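Local atomic coordinates of fibronectin-binding protein BBK32 (Borrelia burgdorferi, PDB entry 6N1L), a protein that binds fibronectin and, through its C1r-binding domain, inhibits the classical pathway of complement, helping the Lyme disease spirochete evade complement. Residues Y18-A23 / E142-I147. Sequence-based numbering, arbitrary orientation.
Sequences YNVDSA and EVQGII
Gln144 reaches from helix 122-147 to helix 9-44 and lays its carboxamide against Val20 and Asp21. Its CG and CD rest on the CG1 methyl of Val20, with CG 3.6 Å from CG1, while NE2 runs on to OD1 of Asp21. That hydrogen bond is bent, and its modelled NE2 to OD1 length of 2.4 Å is doubtfully short. The carboxylate and amide planes stand 78° apart, almost perpendicular. A bend at chi2 (-71°) turns the amide of Gln144 so that CD meets CG1 of Val20 and OE1 lies near its CB. Deeper in, CG2 of Val20 meets CG1 of Val143 at 4.2 Å, both valines being buried. The two helices, first and last of an all-helical bundle, run antiparallel at 159° with local axes 10.2 Å apart, and the CA atoms of Val20 and Gln144, 7.3 Å apart, are the nearest across the two segments. The same NE2 also bonds to the backbone O of Lys17, one turn before Asp21, which ties the amide to helix 9-44 at a second point. Beyond the pair, Val20 packs on Ser83 of helix 66-87, Leu102 of helix 93-117 and Leu140 of helix 122-147.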
loop_
_atom_site.group_PDB
_atom_site.type_symbol
_atom_site.label_atom_id
_atom_site.label_comp_id
_atom_site.label_asym_id
_atom_site.label_seq_id
_atom_site.Cartn_x
_atom_site.Cartn_y
_atom_site.Cartn_z
ATOM N N TYR A 18 0.459 12.816 9.904
ATOM C CA TYR A 18 -0.448 11.751 10.314
ATOM C C TYR A 18 -0.885 10.910 9.120
ATOM O O TYR A 18 -0.899 9.672 9.184
ATOM C CB TYR A 18 -1.677 12.325 11.016
ATOM C CG TYR A 18 -2.740 11.274 11.221
ATOM C CD1 TYR A 18 -2.627 10.343 12.248
ATOM C CD2 TYR A 18 -3.846 11.195 10.380
ATOM C CE1 TYR A 18 -3.583 9.362 12.436
ATOM C CE2 TYR A 18 -4.812 10.214 10.563
ATOM C CZ TYR A 18 -4.677 9.305 11.594
ATOM O OH TYR A 18 -5.633 8.325 11.781
ATOM N N ASN A 19 -1.270 11.568 8.027
ATOM C CA ASN A 19 -1.809 10.821 6.897
ATOM C C ASN A 19 -0.719 10.057 6.157
ATOM O O ASN A 19 -0.979 8.957 5.649
ATOM C CB ASN A 19 -2.568 11.762 5.963
ATOM C CG ASN A 19 -3.937 12.133 6.509
ATOM O OD1 ASN A 19 -4.923 11.432 6.272
ATOM N ND2 ASN A 19 -4.003 13.235 7.256
ATOM N N VAL A 20 0.501 10.601 6.098
ATOM C CA VAL A 20 1.604 9.861 5.491
ATOM C C VAL A 20 1.944 8.633 6.335
ATOM O O VAL A 20 2.154 7.530 5.804
ATOM C CB VAL A 20 2.819 10.784 5.298
ATOM C CG1 VAL A 20 4.032 9.982 4.861
ATOM C CG2 VAL A 20 2.492 11.856 4.260
ATOM N N ASP A 21 1.976 8.796 7.659
ATOM C CA ASP A 21 2.223 7.651 8.536
ATOM C C ASP A 21 1.167 6.577 8.346
ATOM O O ASP A 21 1.485 5.382 8.293
ATOM C CB ASP A 21 2.249 8.094 10.000
ATOM C CG ASP A 21 3.636 8.490 10.478
ATOM O OD1 ASP A 21 4.610 8.369 9.695
ATOM O OD2 ASP A 21 3.749 8.934 11.645
ATOM N N SER A 22 -0.104 6.981 8.249
ATOM C CA SER A 22 -1.171 6.018 8.013
ATOM C C SER A 22 -1.021 5.347 6.657
ATOM O O SER A 22 -1.346 4.167 6.506
ATOM C CB SER A 22 -2.531 6.699 8.113
ATOM O OG SER A 22 -2.693 7.326 9.375
ATOM N N ALA A 23 -0.556 6.084 5.649
ATOM C CA ALA A 23 -0.357 5.470 4.338
ATOM C C ALA A 23 0.761 4.442 4.394
ATOM O O ALA A 23 0.659 3.367 3.777
ATOM C CB ALA A 23 -0.047 6.547 3.292
ATOM N N GLU A 142 10.874 9.154 3.064
ATOM C CA GLU A 142 11.611 10.370 2.720
ATOM C C GLU A 142 10.771 11.615 2.973
ATOM O O GLU A 142 11.270 12.613 3.512
ATOM C CB GLU A 142 12.050 10.317 1.263
ATOM C CG GLU A 142 13.374 9.615 1.059
ATOM C CD GLU A 142 13.436 8.815 -0.227
ATOM O OE1 GLU A 142 12.991 9.323 -1.284
ATOM O OE2 GLU A 142 13.939 7.669 -0.179
ATOM N N VAL A 143 9.496 11.581 2.572
ATOM C CA VAL A 143 8.602 12.716 2.792
ATOM C C VAL A 143 8.566 13.082 4.266
ATOM O O VAL A 143 8.652 14.261 4.635
ATOM C CB VAL A 143 7.192 12.397 2.256
ATOM C CG1 VAL A 143 6.155 13.312 2.898
ATOM C CG2 VAL A 143 7.159 12.495 0.738
ATOM N N GLN A 144 8.451 12.073 5.133
ATOM C CA GLN A 144 8.409 12.327 6.566
ATOM C C GLN A 144 9.665 13.038 7.046
ATOM O O GLN A 144 9.585 13.908 7.919
ATOM C CB GLN A 144 8.209 11.016 7.324
ATOM C CG GLN A 144 6.826 10.402 7.149
ATOM C CD GLN A 144 5.725 11.191 7.855
ATOM O OE1 GLN A 144 5.612 12.414 7.705
ATOM N NE2 GLN A 144 4.907 10.493 8.627
ATOM N N GLY A 145 10.822 12.700 6.482
ATOM C CA GLY A 145 12.045 13.378 6.884
ATOM C C GLY A 145 12.126 14.798 6.374
ATOM O O GLY A 145 12.659 15.686 7.052
ATOM N N ILE A 146 11.605 15.042 5.166
ATOM C CA ILE A 146 11.692 16.351 4.530
ATOM C C ILE A 146 10.938 17.413 5.322
ATOM O O ILE A 146 11.307 18.594 5.295
ATOM C CB ILE A 146 11.189 16.243 3.074
ATOM C CG1 ILE A 146 12.228 15.518 2.218
ATOM C CG2 ILE A 146 10.872 17.611 2.485
ATOM C CD1 ILE A 146 11.826 15.339 0.771
ATOM N N ILE A 147 9.893 17.026 6.052
ATOM C CA ILE A 147 9.071 17.985 6.771
ATOM C C ILE A 147 9.256 17.936 8.284
ATOM O O ILE A 147 8.930 18.922 8.961
ATOM C CB ILE A 147 7.576 17.815 6.424
ATOM C CG1 ILE A 147 7.103 16.417 6.811
ATOM C CG2 ILE A 147 7.333 18.089 4.956
ATOM C CD1 ILE A 147 5.618 16.325 7.066
#